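Local coordinates for protein chitooligosaccharide oxidase (Gibberella zeae, PDB 6Y0R) that oxidises the C1 hydroxyl of chitooligosaccharides to lactones while reducing molecular oxygen to hydrogen peroxide, using a bicovalently bound FAD, at residues 126-129 / 130-134; 155-159 / 160-164. All coordinates share one frame; numbering follows the deposited sequence.

Contact 1: residues 126-129 / 130-134; sequences AKIQ and PGARL
Gln129 and Ala132 are the ends of a type I beta turn, closed by a backbone hydrogen bond of 3.1 Å from Ala132 N to Gln129 O with an N-H...O angle of 163°. Pro130 and Gly131 fill the two corners. The proline ring, its phi fixed near -68°, suits the first corner, and it touches the FAD and Ser91. On the strand side of the turn, the CB of Ala132 points back at the incoming strand and meets Ile128 CG2 at 3.9 Å; the same methyl carbon lies 3.3 Å from Gln129 O. Ile128 can offer that branch because its CG2 is anti to the backbone N, while CG1 is anti to the carbonyl carbon (chi1 -47°).

In the PCMH-type FAD-binding domain this turn is the exit from strand 125-128, which pairs antiparallel with strands 118-120 and 218-228, and it leads directly into helix 134-145, with Arg133 at the N-cap position. Val137 of that helix touches both Ile128 and Ala132, so the pair lies against the helix. Gln129 takes the other direction: from CG its chain runs extended, away from the turn, and OE1 accepts a hydrogen bond from Ser117 N, tying the strand's end to the neighbouring loop.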
loop_
_atom_site.group_PDB
_atom_site.type_symbol
_atom_site.label_atom_id
_atom_site.label_comp_id
_atom_site.label_asym_id
_atom_site.label_seq_id
_atom_site.Cartn_x
_atom_site.Cartn_y
_atom_site.Cartn_z
ATOM N N ALA A 126 -11.531 -11.231 -12.893
ATOM C CA ALA A 126 -11.507 -9.861 -13.414
ATOM C C ALA A 126 -10.119 -9.558 -13.964
ATOM O O ALA A 126 -9.150 -9.923 -13.318
ATOM C CB ALA A 126 -11.861 -8.869 -12.336
ATOM N N LYS A 127 -10.059 -8.874 -15.090
ATOM C CA LYS A 127 -8.800 -8.390 -15.674
ATOM C C LYS A 127 -8.822 -6.882 -15.528
ATOM O O LYS A 127 -9.772 -6.221 -16.032
ATOM C CB LYS A 127 -8.698 -8.794 -17.140
ATOM C CG LYS A 127 -8.561 -10.295 -17.299
ATOM C CD LYS A 127 -8.438 -10.755 -18.730
ATOM C CE LYS A 127 -8.065 -12.217 -18.783
ATOM N NZ LYS A 127 -8.631 -12.863 -19.989
ATOM N N ILE A 128 -7.821 -6.338 -14.843
ATOM C CA ILE A 128 -7.785 -4.903 -14.497
ATOM C C ILE A 128 -6.440 -4.320 -14.900
ATOM O O ILE A 128 -5.404 -4.928 -14.585
ATOM C CB ILE A 128 -8.071 -4.705 -13.010
ATOM C CG1 ILE A 128 -9.295 -5.523 -12.583
ATOM C CG2 ILE A 128 -8.187 -3.225 -12.722
ATOM C CD1 ILE A 128 -9.616 -5.430 -11.095
ATOM N N GLN A 129 -6.487 -3.189 -15.561
ATOM C CA GLN A 129 -5.280 -2.401 -15.870
ATOM C C GLN A 129 -4.802 -1.746 -14.588
ATOM O O GLN A 129 -5.602 -1.288 -13.783
ATOM C CB GLN A 129 -5.546 -1.423 -17.007
ATOM C CG GLN A 129 -5.834 -2.179 -18.318
ATOM C CD GLN A 129 -6.019 -1.252 -19.499
ATOM O OE1 GLN A 129 -6.626 -0.180 -19.414
ATOM N NE2 GLN A 129 -5.363 -1.594 -20.607
ATOM N N PRO A 130 -3.486 -1.707 -14.336
ATOM C CA PRO A 130 -2.989 -1.179 -13.055
ATOM C C PRO A 130 -3.203 0.323 -12.849
ATOM O O PRO A 130 -3.182 0.768 -11.714
ATOM C CB PRO A 130 -1.478 -1.462 -13.105
ATOM C CG PRO A 130 -1.183 -1.540 -14.594
ATOM C CD PRO A 130 -2.415 -2.182 -15.221
ATOM N N GLY A 131 -3.397 1.083 -13.923
ATOM C CA GLY A 131 -3.736 2.506 -13.854
ATOM C C GLY A 131 -5.160 2.768 -13.338
ATOM O O GLY A 131 -5.441 3.902 -13.061
ATOM N N ALA A 132 -5.976 1.744 -13.141
ATOM C CA ALA A 132 -7.293 1.897 -12.501
ATOM C C ALA A 132 -7.080 2.273 -11.025
ATOM O O ALA A 132 -6.411 1.499 -10.300
ATOM C CB ALA A 132 -8.070 0.625 -12.605
ATOM N N ARG A 133 -7.705 3.354 -10.561
ATOM C CA ARG A 133 -7.648 3.711 -9.123
ATOM C C ARG A 133 -8.643 2.855 -8.338
ATOM O O ARG A 133 -9.619 2.366 -8.930
ATOM C CB ARG A 133 -7.861 5.207 -8.962
ATOM C CG ARG A 133 -6.811 6.031 -9.686
ATOM C CD ARG A 133 -7.071 7.526 -9.610
ATOM N NE ARG A 133 -6.168 8.244 -10.466
ATOM C CZ ARG A 133 -4.916 8.578 -10.148
ATOM N NH1 ARG A 133 -4.107 9.140 -11.052
ATOM N NH2 ARG A 133 -4.494 8.337 -8.924
ATOM N N LEU A 134 -8.374 2.640 -7.049
ATOM C CA LEU A 134 -9.138 1.667 -6.235
ATOM C C LEU A 134 -10.629 2.031 -6.273
ATOM O O LEU A 134 -11.447 1.126 -6.271
ATOM C CB LEU A 134 -8.635 1.652 -4.799
ATOM C CG LEU A 134 -7.206 1.199 -4.620
ATOM C CD1 LEU A 134 -6.881 1.176 -3.151
ATOM C CD2 LEU A 134 -6.965 -0.153 -5.245
#

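Contact 2: residues 155-159 / 160-164; sequences PGVGL and GGHAL. With FAD (flavin-adenine dinucleotide), chain B.
Gly158 and Gly161 present two backbone N-H groups to the same FAD phosphate, across the start of helix 159-165. Gly158 N donates to FAD O2P at 2.9 Å, and Gly161 N donates to FAD O1P at 2.9 Å with a more bent N-H...O angle of 144°. The phosphate thus sits beside the first turn of the helix, where the helix dipole would be expected to stabilise its negative charge. Glycine backbone lines this approach: the main chain at Gly158, Gly160 and Gly161 passes close to the cofactor, with Gly160 C 3.9 Å from FAD N7A of the adenine.

Apolar side chains touch the two ends of the cofactor. Val157 holds CG1 anti to the backbone N (chi1 162°), which puts CG2 anti to the carbonyl carbon and facing the flavin, 3.5 Å from FAD C9. The CG1 branch packs instead 3.8 Å from His162 CB. At the far end, Leu164 CD1 comes to 3.7 Å from FAD C4A of the adenine.

Behind this shell, the first helical turn fixes the backbone. Gly158, at the N-cap position, accepts only a weak bond through its O from His162 N. The next bond is firm: Ala163 N to Leu159 O is 2.9 Å and nearly straight at 171°. Leu159 turns its side chain from the cofactor towards Leu222 and Phe224 of strand 218-228 and Leu134 of helix 134-145, joining the helix start to both. A glycine-rich loop and helix start that hold the flavin-side phosphate of the pyrophosphate through main-chain N-H groups belong to the FAD site of the PCMH-type flavoprotein fold.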
loop_
_atom_site.group_PDB
_atom_site.type_symbol
_atom_site.label_atom_id
_atom_site.label_comp_id
_atom_site.label_asym_id
_atom_site.label_seq_id
_atom_site.Cartn_x
_atom_site.Cartn_y
_atom_site.Cartn_z
ATOM N N PRO A 155 -9.690 6.036 -2.381
ATOM C CA PRO A 155 -10.169 5.741 -3.744
ATOM C C PRO A 155 -9.249 6.182 -4.902
ATOM O O PRO A 155 -9.326 5.614 -6.031
ATOM C CB PRO A 155 -11.500 6.494 -3.913
ATOM C CG PRO A 155 -11.437 7.548 -2.826
ATOM C CD PRO A 155 -10.611 6.956 -1.698
ATOM N N GLY A 156 -8.321 7.088 -4.586
ATOM C CA GLY A 156 -7.383 7.636 -5.581
ATOM C C GLY A 156 -6.158 6.776 -5.773
ATOM O O GLY A 156 -5.372 7.061 -6.676
ATOM N N VAL A 157 -5.936 5.803 -4.897
ATOM C CA VAL A 157 -4.724 4.953 -4.962
ATOM C C VAL A 157 -4.766 4.132 -6.244
ATOM O O VAL A 157 -5.809 3.621 -6.632
ATOM C CB VAL A 157 -4.622 4.061 -3.716
ATOM C CG1 VAL A 157 -3.676 2.891 -3.913
ATOM C CG2 VAL A 157 -4.257 4.894 -2.523
ATOM N N GLY A 158 -3.619 3.987 -6.900
ATOM C CA GLY A 158 -3.577 3.122 -8.078
ATOM C C GLY A 158 -3.591 1.662 -7.693
ATOM O O GLY A 158 -2.876 1.287 -6.765
ATOM N N LEU A 159 -4.223 0.861 -8.451
ATOM C CA LEU A 159 -4.195 -0.575 -8.124
ATOM C C LEU A 159 -2.801 -1.110 -8.466
ATOM O O LEU A 159 -2.299 -1.980 -7.722
ATOM C CB LEU A 159 -5.235 -1.263 -9.002
ATOM C CG LEU A 159 -5.399 -2.769 -8.945
ATOM C CD1 LEU A 159 -5.851 -3.279 -7.589
ATOM C CD2 LEU A 159 -5.894 -3.484 -10.153
ATOM N N GLY A 160 -2.097 -0.651 -9.362
ATOM C CA GLY A 160 -0.721 -1.097 -9.655
ATOM C C GLY A 160 0.176 -1.060 -8.436
ATOM O O GLY A 160 0.614 -2.149 -7.979
ATOM N N GLY A 161 0.459 0.112 -7.892
ATOM C CA GLY A 161 1.393 0.159 -6.773
ATOM C C GLY A 161 0.840 -0.620 -5.598
ATOM O O GLY A 161 1.586 -1.280 -4.883
ATOM N N HIS A 162 -0.467 -0.529 -5.371
ATOM C CA HIS A 162 -1.112 -1.111 -4.178
ATOM C C HIS A 162 -0.945 -2.619 -4.176
ATOM O O HIS A 162 -0.454 -3.180 -3.204
ATOM C CB HIS A 162 -2.612 -0.740 -4.242
ATOM C CG HIS A 162 -3.345 -0.903 -2.960
ATOM N ND1 HIS A 162 -4.416 -1.772 -2.797
ATOM C CD2 HIS A 162 -3.201 -0.231 -1.807
ATOM C CE1 HIS A 162 -4.885 -1.586 -1.558
ATOM N NE2 HIS A 162 -4.170 -0.657 -0.944
ATOM N N ALA A 163 -1.382 -3.271 -5.263
ATOM C CA ALA A 163 -1.401 -4.749 -5.347
ATOM C C ALA A 163 0.011 -5.311 -5.509
ATOM O O ALA A 163 0.227 -6.423 -5.037
ATOM C CB ALA A 163 -2.250 -5.225 -6.499
ATOM N N LEU A 164 0.927 -4.594 -6.134
ATOM C CA LEU A 164 2.298 -5.132 -6.360
ATOM C C LEU A 164 3.099 -5.166 -5.062
ATOM O O LEU A 164 4.187 -5.793 -5.045
ATOM C CB LEU A 164 2.963 -4.317 -7.463
ATOM C CG LEU A 164 2.350 -4.487 -8.861
ATOM C CD1 LEU A 164 2.976 -3.506 -9.829
ATOM C CD2 LEU A 164 2.407 -5.916 -9.360
HETATM P PA FAD B . 2.714 4.764 -7.635
HETATM O O1A FAD B . 3.459 5.873 -7.009
HETATM O O2A FAD B . 2.184 4.907 -9.005
HETATM O O5B FAD B . 3.576 3.426 -7.601
HETATM C C5B FAD B . 4.017 2.836 -6.377
HETATM C C4B FAD B . 5.177 1.899 -6.660
HETATM O O4B FAD B . 4.724 0.811 -7.506
HETATM C C3B FAD B . 6.389 2.482 -7.416
HETATM O O3B FAD B . 7.585 1.758 -7.099
HETATM C C2B FAD B . 6.014 2.229 -8.870
HETATM O O2B FAD B . 7.114 2.268 -9.783
HETATM C C1B FAD B . 5.383 0.868 -8.766
HETATM N N9A FAD B . 4.410 0.567 -9.805
HETATM C C8A FAD B . 3.190 1.170 -9.968
HETATM N N7A FAD B . 2.522 0.687 -11.008
HETATM C C5A FAD B . 3.367 -0.275 -11.549
HETATM C C6A FAD B . 3.240 -1.129 -12.661
HETATM N N6A FAD B . 2.133 -1.149 -13.408
HETATM N N1A FAD B . 4.277 -1.959 -12.964
HETATM C C2A FAD B . 5.376 -1.882 -12.187
HETATM N N3A FAD B . 5.597 -1.136 -11.101
HETATM C C4A FAD B . 4.547 -0.339 -10.829
HETATM N N1 FAD B . -2.064 1.302 1.377
HETATM C C2 FAD B . -2.728 0.267 1.914
HETATM O O2 FAD B . -2.217 -0.911 1.909
HETATM N N3 FAD B . -3.974 0.464 2.435
HETATM C C4 FAD B . -4.611 1.694 2.458
HETATM O O4 FAD B . -5.753 1.805 2.935
HETATM C C4X FAD B . -3.937 2.801 1.888
HETATM N N5 FAD B . -4.545 3.989 1.840
HETATM C C5X FAD B . -3.914 5.005 1.158
HETATM C C6 FAD B . -4.569 6.259 1.024
HETATM C C7 FAD B . -3.958 7.313 0.365
HETATM C C7M FAD B . -4.649 8.657 0.250
HETATM C C8 FAD B . -2.655 7.116 -0.254
HETATM C C8M FAD B . -1.972 8.176 -1.095
HETATM C C9 FAD B . -2.005 5.878 -0.072
HETATM C C9A FAD B . -2.611 4.825 0.628
HETATM N N10 FAD B . -1.966 3.583 0.760
HETATM C C10 FAD B . -2.624 2.508 1.368
HETATM C "C1'" FAD B . -0.609 3.359 0.254
HETATM C "C2'" FAD B . -0.633 2.781 -1.163
HETATM O "O2'" FAD B . -0.971 1.393 -1.138
HETATM C "C3'" FAD B . 0.735 2.974 -1.764
HETATM O "O3'" FAD B . 0.967 4.402 -1.777
HETATM C "C4'" FAD B . 0.786 2.371 -3.169
HETATM O "O4'" FAD B . 2.121 1.967 -3.522
HETATM C "C5'" FAD B . 0.270 3.376 -4.158
HETATM O "O5'" FAD B . 0.114 2.785 -5.462
HETATM P P FAD B . 0.039 3.770 -6.702
HETATM O O1P FAD B . -0.136 2.959 -7.932
HETATM O O2P FAD B . -0.916 4.882 -6.470
HETATM O O3P FAD B . 1.500 4.466 -6.617
#

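Contact 1 and contact 2, whose centres lie 8 Å apart, are successive pieces of one FAD-binding domain, joined by Arg133, just after the turn, and by backbone bonds that include Leu159 with Ala132 and Gly160 with Pro130. Arg133 NH2 reaches Gly156 O at 2.7 Å, a probable hydrogen bond, and its NH1 forms a salt bridge with Asp113. One residue on, Leu134 N lies 2.8 Å from Val157 O, again probably bonded, just before Gly158, whose N binds the phosphate. Ile128 CG2 meets Leu159 CD2 at 3.5 Å. The Pro130 side chain is about 4 Å from the FAD, so turn and helix start border the same cofactor.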